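Long-range contact in carbohydrate kinase, pfkB family (Enterococcus faecalis, PDB 3KTN), which is a pfkB-family carbohydrate kinase of the ribokinase clan that probably phosphorylates 2-keto-3-deoxygluconate: residues Asp274-Gly279 / Gln314-Leu319. Sequence-based numbering, arbitrary orientation.
Sequences DRIGAG and QGDIPL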
# COMPACT_ATOMS: atom_id res chain seq x y z
N ASP A 274 -17.31 -11.35 1.98
CA ASP A 274 -17.44 -11.09 0.54
C ASP A 274 -18.22 -12.25 -0.07
O ASP A 274 -17.70 -13.37 -0.15
CB ASP A 274 -16.04 -11.01 -0.10
CG ASP A 274 -16.06 -10.55 -1.55
OD1 ASP A 274 -17.08 -10.75 -2.24
OD2 ASP A 274 -15.04 -10.00 -2.02
N ARG A 275 -19.45 -12.00 -0.51
CA ARG A 275 -20.26 -13.07 -1.08
C ARG A 275 -20.21 -13.17 -2.59
O ARG A 275 -20.76 -14.11 -3.17
CB ARG A 275 -21.71 -12.93 -0.65
CG ARG A 275 -22.28 -11.56 -0.91
CD ARG A 275 -23.78 -11.53 -0.67
NE ARG A 275 -24.48 -12.22 -1.75
CZ ARG A 275 -25.79 -12.34 -1.82
NH1 ARG A 275 -26.57 -11.83 -0.87
NH2 ARG A 275 -26.34 -12.98 -2.85
N ILE A 276 -19.56 -12.22 -3.25
CA ILE A 276 -19.51 -12.25 -4.70
C ILE A 276 -18.89 -13.53 -5.23
O ILE A 276 -17.76 -13.87 -4.88
CB ILE A 276 -18.74 -11.04 -5.25
CG1 ILE A 276 -19.36 -9.75 -4.69
CG2 ILE A 276 -18.80 -11.01 -6.78
CD1 ILE A 276 -18.66 -8.51 -5.12
N GLY A 277 -19.64 -14.26 -6.05
CA GLY A 277 -19.15 -15.50 -6.61
C GLY A 277 -19.21 -16.71 -5.70
O GLY A 277 -18.90 -17.82 -6.12
N ALA A 278 -19.62 -16.52 -4.45
CA ALA A 278 -19.70 -17.62 -3.50
C ALA A 278 -20.60 -18.74 -4.00
O ALA A 278 -20.44 -19.90 -3.59
CB ALA A 278 -20.19 -17.13 -2.14
N GLY A 279 -21.54 -18.40 -4.87
CA GLY A 279 -22.42 -19.41 -5.42
C GLY A 279 -21.63 -20.41 -6.24
O GLY A 279 -22.02 -21.57 -6.36
N GLN A 314 -11.73 -13.07 0.66
CA GLN A 314 -11.87 -11.83 -0.10
C GLN A 314 -11.79 -12.13 -1.59
O GLN A 314 -10.93 -12.89 -2.03
CB GLN A 314 -10.78 -10.83 0.32
CG GLN A 314 -10.89 -10.39 1.77
CD GLN A 314 -9.80 -9.41 2.17
OE1 GLN A 314 -9.78 -8.26 1.70
NE2 GLN A 314 -8.89 -9.86 3.02
N GLY A 315 -12.70 -11.55 -2.38
CA GLY A 315 -12.68 -11.80 -3.81
C GLY A 315 -13.57 -12.95 -4.24
O GLY A 315 -14.01 -13.75 -3.41
N ASP A 316 -13.83 -13.03 -5.55
CA ASP A 316 -14.70 -14.05 -6.15
C ASP A 316 -14.18 -15.48 -6.16
O ASP A 316 -14.96 -16.44 -6.06
CB ASP A 316 -15.01 -13.72 -7.61
CG ASP A 316 -15.67 -12.37 -7.79
OD1 ASP A 316 -16.68 -12.32 -8.50
OD2 ASP A 316 -15.17 -11.37 -7.23
N ILE A 317 -12.87 -15.64 -6.32
CA ILE A 317 -12.27 -16.96 -6.42
C ILE A 317 -12.27 -17.76 -5.12
O ILE A 317 -11.68 -17.34 -4.13
CB ILE A 317 -10.80 -16.89 -6.91
CG1 ILE A 317 -10.68 -15.94 -8.11
CG2 ILE A 317 -10.33 -18.29 -7.30
CD1 ILE A 317 -11.36 -16.43 -9.36
N PRO A 318 -12.94 -18.93 -5.12
CA PRO A 318 -13.00 -19.80 -3.94
C PRO A 318 -11.71 -20.61 -3.93
O PRO A 318 -11.59 -21.61 -4.66
CB PRO A 318 -14.23 -20.68 -4.21
CG PRO A 318 -14.98 -19.96 -5.32
CD PRO A 318 -13.87 -19.39 -6.16
N LEU A 319 -10.75 -20.18 -3.12
CA LEU A 319 -9.46 -20.84 -3.02
C LEU A 319 -9.43 -21.79 -1.82
O LEU A 319 -8.76 -21.52 -0.81
CB LEU A 319 -8.35 -19.79 -2.88
CG LEU A 319 -8.23 -18.80 -4.05
CD1 LEU A 319 -7.42 -17.59 -3.63
CD2 LEU A 319 -7.58 -19.47 -5.24
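Asp274 swings its CG anti to the backbone N (chi1 -172°), which places OD2 beside the Gly315 amide, while Asp316 sets its CG beside its own N (chi1 -58°), bringing that carboxylate against Ile276. The two oxygens of Asp274 divide the work. OD2 takes the N-H of Gly315 at 2.8 Å, from above the carboxylate plane, and also makes a salt bridge to Arg14. OD1 accepts Ile276 N at 3.1 Å, closing an Asx turn; with both oxygens bonded, the carboxylate can hardly turn about chi2. The CG2 methyl of Ile276 lies 3.6 Å from Asp316 CG, and Asp316 OD2 is salt-bridged to Arg14. One arginine thus joins both aspartates, probably easing their repulsion. Asp316 CA lies 3.3 Å from Ile276 O in a CA-H...O contact, and Gly277, with positive phi in a type II turn, brings its CA within 4.7 Å of Asp316 CA. The contact holds Asp274 and Ile276 of the magnesium site; the Gly-Ala-Gly start of helix 278-291 probably forms the anion hole, as in other PfkB kinases. It joins the loop entering that helix to the link between helices 296-310 and 322-330, with Asp316 packed on helix 36-46 and strands 28-34 and 88-93.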